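Local coordinates for cell surface protein (Faecalibacterium prausnitzii A2-165, PDB 4GT6) that is of unknown function but, as an extracellular leucine-rich repeat protein of the BspA type, probably binds other proteins at the cell surface, at residues A82-T87 / F110-E115; R338-S343 / N361-G366. One frame throughout, in Å; residues are numbered along the deposited sequence. Where two conformers were deposited one is given.

Contact 1: residues A82-T87 / F110-E115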
ATOM      1  N   ALA A  82     -19.796   0.611  -3.529  1.00 10.70           N
ATOM      2  CA  ALA A  82     -20.979  -0.173  -3.976  1.00 12.04           C
ATOM      3  C   ALA A  82     -21.069  -1.543  -3.297  1.00 13.90           C
ATOM      4  O   ALA A  82     -22.174  -2.013  -3.056  1.00 13.75           O
ATOM      5  CB  ALA A  82     -20.956  -0.359  -5.487  1.00 13.01           C
ATOM      6  N   PHE A  83     -19.928  -2.191  -3.013  1.00 10.01           N
ATOM      7  CA  PHE A  83     -19.933  -3.522  -2.384  1.00 10.68           C
ATOM      8  C   PHE A  83     -19.013  -3.497  -1.169  1.00 14.25           C
ATOM      9  O   PHE A  83     -18.439  -4.511  -0.787  1.00 14.02           O
ATOM     10  CB  PHE A  83     -19.500  -4.614  -3.409  1.00 12.03           C
ATOM     11  CG  PHE A  83     -20.454  -4.710  -4.573  1.00 13.51           C
ATOM     12  CD1 PHE A  83     -21.605  -5.496  -4.489  1.00 14.97           C
ATOM     13  CD2 PHE A  83     -20.221  -3.986  -5.747  1.00 14.43           C
ATOM     14  CE1 PHE A  83     -22.512  -5.539  -5.551  1.00 16.47           C
ATOM     15  CE2 PHE A  83     -21.127  -4.044  -6.813  1.00 16.86           C
ATOM     16  CZ  PHE A  83     -22.272  -4.801  -6.701  1.00 14.89           C
ATOM     17  N   TYR A  84     -18.892  -2.333  -0.548  1.00 11.72           N
ATOM     18  CA  TYR A  84     -18.051  -2.159   0.625  1.00 10.90           C
ATOM     19  C   TYR A  84     -18.479  -3.123   1.741  1.00 14.07           C
ATOM     20  O   TYR A  84     -19.674  -3.220   2.074  1.00 13.33           O
ATOM     21  CB  TYR A  84     -18.192  -0.707   1.106  1.00 11.66           C
ATOM     22  CG  TYR A  84     -17.395  -0.357   2.346  1.00 12.46           C
ATOM     23  CD1 TYR A  84     -16.092   0.117   2.244  1.00 13.93           C
ATOM     24  CD2 TYR A  84     -17.975  -0.421   3.616  1.00 13.14           C
ATOM     25  CE1 TYR A  84     -15.376   0.520   3.371  1.00 14.73           C
ATOM     26  CE2 TYR A  84     -17.263  -0.042   4.752  1.00 14.25           C
ATOM     27  CZ  TYR A  84     -15.973   0.452   4.620  1.00 19.08           C
ATOM     28  OH  TYR A  84     -15.277   0.877   5.716  1.00 19.83           O
ATOM     29  N   ASN A  85     -17.504  -3.847   2.295  0.50 11.29           N
ATOM     30  CA  ASN A  85     -17.696  -4.758   3.424  0.50 10.67           C
ATOM     31  C   ASN A  85     -18.669  -5.918   3.130  0.50 15.14           C
ATOM     32  O   ASN A  85     -19.434  -6.317   4.019  0.50 14.84           O
ATOM     33  CB  ASN A  85     -18.163  -3.975   4.666  0.50 13.46           C
ATOM     34  CG  ASN A  85     -17.671  -4.559   5.950  0.50 27.50           C
ATOM     35  OD1 ASN A  85     -16.504  -4.968   6.054  0.50 22.32           O
ATOM     36  ND2 ASN A  85     -18.553  -4.603   6.953  0.50 14.56           N
ATOM     37  N   CYS A  86     -18.632  -6.462   1.889  1.00 12.28           N
ATOM     38  CA  CYS A  86     -19.386  -7.671   1.514  1.00 11.55           C
ATOM     39  C   CYS A  86     -18.358  -8.797   1.643  1.00 15.12           C
ATOM     40  O   CYS A  86     -17.707  -9.212   0.674  1.00 13.88           O
ATOM     41  CB  CYS A  86     -19.974  -7.542   0.117  1.00 11.99           C
ATOM     42  SG  CYS A  86     -21.350  -6.367   0.044  1.00 15.40           S
ATOM     43  N   THR A  87     -18.139  -9.210   2.884  1.00 12.49           N
ATOM     44  CA  THR A  87     -16.978 -10.017   3.272  1.00 12.75           C
ATOM     45  C   THR A  87     -17.065 -11.489   2.896  1.00 15.64           C
ATOM     46  O   THR A  87     -16.062 -12.180   3.051  1.00 15.46           O
ATOM     47  CB  THR A  87     -16.688  -9.876   4.781  1.00 19.07           C
ATOM     48  OG1 THR A  87     -17.825 -10.331   5.479  1.00 21.12           O
ATOM     49  CG2 THR A  87     -16.437  -8.411   5.200  1.00 15.37           C
ATOM     50  N   PHE A 110     -14.938  -2.239  -3.677  1.00 10.41           N
ATOM     51  CA  PHE A 110     -14.884  -3.618  -3.170  1.00 10.39           C
ATOM     52  C   PHE A 110     -14.009  -3.676  -1.938  1.00 13.94           C
ATOM     53  O   PHE A 110     -13.462  -4.732  -1.604  1.00 13.91           O
ATOM     54  CB  PHE A 110     -14.373  -4.576  -4.268  1.00 12.69           C
ATOM     55  CG  PHE A 110     -15.313  -4.622  -5.444  1.00 14.04           C
ATOM     56  CD1 PHE A 110     -16.418  -5.478  -5.440  1.00 15.43           C
ATOM     57  CD2 PHE A 110     -15.121  -3.789  -6.542  1.00 14.67           C
ATOM     58  CE1 PHE A 110     -17.299  -5.509  -6.518  1.00 16.49           C
ATOM     59  CE2 PHE A 110     -16.007  -3.820  -7.625  1.00 17.05           C
ATOM     60  CZ  PHE A 110     -17.110  -4.661  -7.594  1.00 15.08           C
HETATM   61  N   MSE A 111     -13.871  -2.544  -1.231  1.00 11.03           N
HETATM   62  CA  MSE A 111     -13.044  -2.566  -0.014  1.00 11.50           C
HETATM   63  C   MSE A 111     -13.619  -3.530   1.027  1.00 14.67           C
HETATM   64  O   MSE A 111     -14.837  -3.588   1.201  1.00 15.06           O
HETATM   65  CB  MSE A 111     -12.929  -1.159   0.577  1.00 12.84           C
HETATM   66  CG  MSE A 111     -12.164  -1.117   1.886  1.00 16.45           C
HETATM   67 SE   MSE A 111     -11.625   0.745   2.125  0.75 20.67          SE
HETATM   68  CE  MSE A 111     -10.895   0.633   3.951  1.00 19.37           C
ATOM     69  N   PHE A 112     -12.734  -4.333   1.663  1.00 11.84           N
ATOM     70  CA  PHE A 112     -13.073  -5.356   2.664  1.00 11.57           C
ATOM     71  C   PHE A 112     -13.817  -6.564   2.081  1.00 15.86           C
ATOM     72  O   PHE A 112     -14.324  -7.379   2.868  1.00 16.45           O
ATOM     73  CB  PHE A 112     -13.866  -4.781   3.869  1.00 13.02           C
ATOM     74  CG  PHE A 112     -13.101  -3.783   4.714  1.00 15.51           C
ATOM     75  CD1 PHE A 112     -11.852  -4.104   5.242  1.00 18.34           C
ATOM     76  CD2 PHE A 112     -13.653  -2.542   5.020  1.00 17.37           C
ATOM     77  CE1 PHE A 112     -11.147  -3.181   6.027  1.00 20.86           C
ATOM     78  CE2 PHE A 112     -12.971  -1.637   5.832  1.00 21.18           C
ATOM     79  CZ  PHE A 112     -11.726  -1.966   6.342  1.00 20.62           C
ATOM     80  N   CYS A 113     -13.821  -6.756   0.738  1.00 11.26           N
ATOM     81  CA  CYS A 113     -14.398  -7.994   0.145  1.00 11.52           C
ATOM     82  C   CYS A 113     -13.288  -9.031   0.193  1.00 13.20           C
ATOM     83  O   CYS A 113     -12.683  -9.381  -0.826  1.00 12.21           O
ATOM     84  CB  CYS A 113     -14.901  -7.739  -1.274  1.00 11.18           C
ATOM     85  SG  CYS A 113     -16.334  -6.624  -1.334  1.00 14.89           S
ATOM     86  N   SER A 114     -13.028  -9.511   1.422  1.00 12.70           N
ATOM     87  CA  SER A 114     -11.879 -10.361   1.723  0.50 12.95           C
ATOM     88  C   SER A 114     -11.990 -11.807   1.199  1.00 16.01           C
ATOM     89  O   SER A 114     -11.001 -12.540   1.268  1.00 16.46           O
ATOM     90  CB  SER A 114     -11.579 -10.343   3.222  0.50 16.74           C
ATOM     91  OG  SER A 114     -12.602 -10.975   3.967  0.50 15.94           O
ATOM     92  N   GLU A 115     -13.127 -12.200   0.596  1.00 11.85           N
ATOM     93  CA  GLU A 115     -13.253 -13.545   0.017  1.00 11.69           C
ATOM     94  C   GLU A 115     -13.430 -13.492  -1.497  1.00 16.18           C
ATOM     95  O   GLU A 115     -13.569 -14.537  -2.143  1.00 14.59           O
ATOM     96  CB  GLU A 115     -14.404 -14.337   0.674  1.00 12.96           C
ATOM     97  CG  GLU A 115     -13.990 -14.716   2.081  1.00 15.27           C
ATOM     98  CD  GLU A 115     -14.857 -15.710   2.830  1.00 26.42           C
ATOM     99  OE1 GLU A 115     -15.895 -16.136   2.284  1.00 19.21           O
ATOM    100  OE2 GLU A 115     -14.438 -16.132   3.930  1.00 21.71           O
TER
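Phe83 to Cys86 and Phe110 to Cys113 each form a type II beta turn, stacked in consecutive coils of a BspA-type leucine-rich repeat solenoid. The turns run in step, Phe83 over Phe110 and Asn85 over Phe112, and one straight backbone hydrogen bond joins them, from Asn85 N to Met111 O (2.9 Å, N-H...O 180°). The rings of Phe83 and Phe110 lie side by side, pointing the same way, with planes only 6° apart, yet slid so far that they barely overlap; Phe83 CD2 meets Phe110 CE1 at 3.4 Å. Phe59 before them and Phe133 after them continue this buried row, one phenylalanine after another. Tyr84 packs against both Met111 and Phe112. Its CG stands anti to its backbone N (chi1 179°), and its ring lies alongside Met111, a selenomethionine whose SE sits at the ring's edge. Phe112 turns an edge toward the face of Tyr84 in an offset edge-to-face pair, centroids 5.6 Å apart. At the far end the aliphatic part of Glu115 passes Thr87 O and its carboxylate pairs with Lys90. Between the turns, Cys113 SG comes within 3.0 Å of Phe83 O.

Contact 2: residues R338-S343 / N361-G366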
ATOM      1  N   ARG A 338      24.425  -3.699  23.482  1.00 29.84           N
ATOM      2  CA  ARG A 338      25.263  -2.520  23.525  1.00 29.22           C
ATOM      3  C   ARG A 338      24.805  -1.458  22.543  1.00 29.80           C
ATOM      4  O   ARG A 338      24.530  -1.755  21.378  1.00 26.30           O
ATOM      5  CB  ARG A 338      26.715  -2.919  23.204  1.00 30.46           C
ATOM      6  CG  ARG A 338      27.744  -1.793  23.323  1.00 37.70           C
ATOM      7  CD  ARG A 338      29.017  -2.139  22.577  1.00 40.68           C
ATOM      8  NE  ARG A 338      29.791  -0.940  22.271  1.00 44.52           N
ATOM      9  CZ  ARG A 338      29.800  -0.323  21.093  1.00 54.96           C
ATOM     10  NH1 ARG A 338      29.109  -0.818  20.071  1.00 36.37           N
ATOM     11  NH2 ARG A 338      30.524   0.773  20.917  1.00 45.52           N
ATOM     12  N   ILE A 339      24.778  -0.210  23.006  1.00 28.02           N
ATOM     13  CA  ILE A 339      24.472   0.923  22.135  1.00 26.94           C
ATOM     14  C   ILE A 339      25.366   2.097  22.523  1.00 30.16           C
ATOM     15  O   ILE A 339      25.459   2.440  23.699  1.00 31.47           O
ATOM     16  CB  ILE A 339      22.963   1.312  22.065  1.00 29.76           C
ATOM     17  CG1 ILE A 339      22.751   2.487  21.050  1.00 29.94           C
ATOM     18  CG2 ILE A 339      22.375   1.628  23.451  1.00 30.90           C
ATOM     19  CD1 ILE A 339      21.468   2.489  20.328  1.00 36.00           C
ATOM     20  N   ALA A 340      26.054   2.672  21.536  1.00 26.94           N
ATOM     21  CA  ALA A 340      26.874   3.866  21.761  1.00 27.08           C
ATOM     22  C   ALA A 340      26.047   5.078  21.329  1.00 28.73           C
ATOM     23  O   ALA A 340      25.588   5.129  20.189  1.00 26.59           O
ATOM     24  CB  ALA A 340      28.185   3.782  20.994  1.00 28.06           C
ATOM     25  N   ILE A 341      25.774   5.994  22.267  1.00 26.04           N
ATOM     26  CA  ILE A 341      24.964   7.190  22.015  1.00 24.02           C
ATOM     27  C   ILE A 341      25.858   8.446  22.102  1.00 27.08           C
ATOM     28  O   ILE A 341      26.450   8.693  23.157  1.00 27.71           O
ATOM     29  CB  ILE A 341      23.766   7.253  23.006  1.00 26.80           C
ATOM     30  CG1 ILE A 341      22.808   6.035  22.781  1.00 26.40           C
ATOM     31  CG2 ILE A 341      23.021   8.605  22.872  1.00 26.82           C
ATOM     32  CD1 ILE A 341      21.738   5.814  23.827  1.00 33.28           C
ATOM     33  N   PRO A 342      25.952   9.251  21.014  1.00 22.72           N
ATOM     34  CA  PRO A 342      26.772  10.467  21.076  1.00 21.88           C
ATOM     35  C   PRO A 342      26.069  11.563  21.878  1.00 26.17           C
ATOM     36  O   PRO A 342      24.832  11.549  21.997  1.00 23.92           O
ATOM     37  CB  PRO A 342      26.932  10.848  19.604  1.00 22.95           C
ATOM     38  CG  PRO A 342      25.667  10.373  18.955  1.00 26.80           C
ATOM     39  CD  PRO A 342      25.307   9.097  19.685  1.00 22.48           C
ATOM     40  N   SER A 343      26.844  12.541  22.383  1.00 24.15           N
ATOM     41  CA  SER A 343      26.297  13.631  23.196  1.00 24.90           C
ATOM     42  C   SER A 343      25.433  14.597  22.361  1.00 26.63           C
ATOM     43  O   SER A 343      24.683  15.385  22.944  1.00 26.08           O
ATOM     44  CB  SER A 343      27.408  14.388  23.923  1.00 29.87           C
ATOM     45  OG  SER A 343      28.326  14.937  22.992  1.00 37.14           O
ATOM     46  N   ASN A 361      24.418  -2.365  28.284  1.00 45.73           N
ATOM     47  CA  ASN A 361      25.584  -1.517  28.094  1.00 44.15           C
ATOM     48  C   ASN A 361      25.263  -0.312  27.209  1.00 44.42           C
ATOM     49  O   ASN A 361      25.271  -0.416  25.985  1.00 40.95           O
ATOM     50  CB  ASN A 361      26.750  -2.345  27.509  1.00 45.49           C
ATOM     51  CG  ASN A 361      28.061  -1.611  27.327  1.00 64.26           C
ATOM     52  OD1 ASN A 361      28.299  -0.522  27.868  1.00 57.54           O
ATOM     53  ND2 ASN A 361      28.962  -2.222  26.575  1.00 58.09           N
ATOM     54  N   ILE A 362      25.016   0.842  27.843  1.00 41.99           N
ATOM     55  CA  ILE A 362      24.775   2.092  27.132  1.00 39.88           C
ATOM     56  C   ILE A 362      26.058   2.923  27.256  1.00 42.83           C
ATOM     57  O   ILE A 362      26.397   3.362  28.354  1.00 43.53           O
ATOM     58  CB  ILE A 362      23.493   2.839  27.633  1.00 43.39           C
ATOM     59  CG1 ILE A 362      22.218   2.003  27.371  1.00 45.13           C
ATOM     60  CG2 ILE A 362      23.370   4.241  26.993  1.00 42.03           C
ATOM     61  CD1 ILE A 362      20.964   2.419  28.183  1.00 55.89           C
ATOM     62  N   GLU A 363      26.794   3.080  26.141  1.00 38.05           N
ATOM     63  CA  GLU A 363      28.029   3.873  26.078  1.00 37.72           C
ATOM     64  C   GLU A 363      27.676   5.293  25.652  1.00 39.64           C
ATOM     65  O   GLU A 363      27.462   5.544  24.468  1.00 37.94           O
ATOM     66  CB  GLU A 363      29.055   3.265  25.100  1.00 39.65           C
ATOM     67  CG  GLU A 363      29.564   1.875  25.443  1.00 52.10           C
ATOM     68  CD  GLU A 363      30.620   1.334  24.495  1.00 76.44           C
ATOM     69  OE1 GLU A 363      31.070   2.085  23.598  1.00 65.25           O
ATOM     70  OE2 GLU A 363      30.999   0.152  24.654  1.00 79.59           O
ATOM     71  N   TYR A 364      27.585   6.213  26.616  1.00 36.28           N
ATOM     72  CA  TYR A 364      27.251   7.609  26.353  1.00 34.67           C
ATOM     73  C   TYR A 364      28.506   8.452  26.489  1.00 42.91           C
ATOM     74  O   TYR A 364      29.179   8.406  27.518  1.00 43.18           O
ATOM     75  CB  TYR A 364      26.136   8.061  27.298  1.00 33.98           C
ATOM     76  CG  TYR A 364      25.705   9.501  27.142  1.00 32.54           C
ATOM     77  CD1 TYR A 364      25.072   9.941  25.980  1.00 31.62           C
ATOM     78  CD2 TYR A 364      25.874  10.412  28.180  1.00 33.92           C
ATOM     79  CE1 TYR A 364      24.633  11.260  25.851  1.00 30.16           C
ATOM     80  CE2 TYR A 364      25.419  11.721  28.071  1.00 33.95           C
ATOM     81  CZ  TYR A 364      24.830  12.150  26.895  1.00 34.17           C
ATOM     82  OH  TYR A 364      24.393  13.446  26.816  1.00 31.08           O
ATOM     83  N   SER A 365      28.837   9.202  25.430  1.00 42.63           N
ATOM     84  CA  SER A 365      30.055  10.009  25.365  1.00 45.68           C
ATOM     85  C   SER A 365      29.978  11.326  26.156  1.00 50.94           C
ATOM     86  O   SER A 365      30.999  12.001  26.291  1.00 54.75           O
ATOM     87  CB  SER A 365      30.427  10.287  23.913  1.00 50.83           C
ATOM     88  OG  SER A 365      29.335  10.866  23.221  1.00 62.65           O
ATOM     89  N   GLY A 366      28.812  11.655  26.704  1.00 45.11           N
ATOM     90  CA  GLY A 366      28.624  12.865  27.499  1.00 45.51           C
ATOM     91  C   GLY A 366      28.609  12.632  28.999  1.00 49.02           C
ATOM     92  O   GLY A 366      28.815  11.509  29.461  1.00 48.97           O
TER
HETATM   93  O   HOH W   1      29.787  12.437  21.402  0.50 22.86           O
HETATM   94  O   HOH W   2      22.977  14.490  24.902  1.00 27.36           O
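Arg338, first in strand 338-341, reaches diagonally to Glu363 of the parallel strand 361-364, two residues beyond its own register mate Asn361; the strand axes approach to 4.7 Å. In this side-on salt bridge Arg338 NE gives OE2 of Glu363 a bond of 2.9 Å lying in the guanidinium plane, and Arg338 NH2 reaches Glu363 OE1 at 3.0 Å. Both nitrogens meet the carboxylate from above its plane, and the two flat groups are turned 77° apart. The extended arginine also passes Asn361, its CG 3.5 Å from Asn361 ND2, and has further partners in Ser315 and Asp317 of the preceding strand. An alanine here would probably leave the Glu363 carboxylate without its charged mate on this face. The backbones are tightly tied: Ile339 N to Asn361 O, Glu363 N to Ile339 O and Ile341 N to Glu363 O, the last at 2.8 Å. On the opposite face Ile339 CG2 meets Ile362 CG1 at 3.9 Å, and Ile341 lies beside Ile362 while its CG2 touches Tyr364 CD1; Trp371 of helix 368-372 packs on this side. Past the strands the pairing slackens. Ser365 N reaches Ile341 O only weakly (3.3 Å), and a water bridges Ser343 O to Tyr364 OH. Such in-register parallel pairing between successive coils is typical of leucine-rich repeat solenoids, here in the last strands of this fragment.

Contacts 1 and 2 illustrate two ways in which a repeat solenoid joins one coil to the next. In 82-87 / 110-115 the coils meet through turns, with a single backbone hydrogen bond and a row of aromatic rings; in 338-343 / 361-366 they meet as paired strands, where several backbone bonds and a salt bridge share the work. The two lie in series along the chain, on opposite sides of its centre, with their centres about 50 Å apart and nearest atoms about 36 Å apart, so neither touches the other. Contact 2 is the one near the bound sodium ion, held by Ser297 and Glu320: the Pro342 side chain is about 8 Å from the ion and touches Glu320.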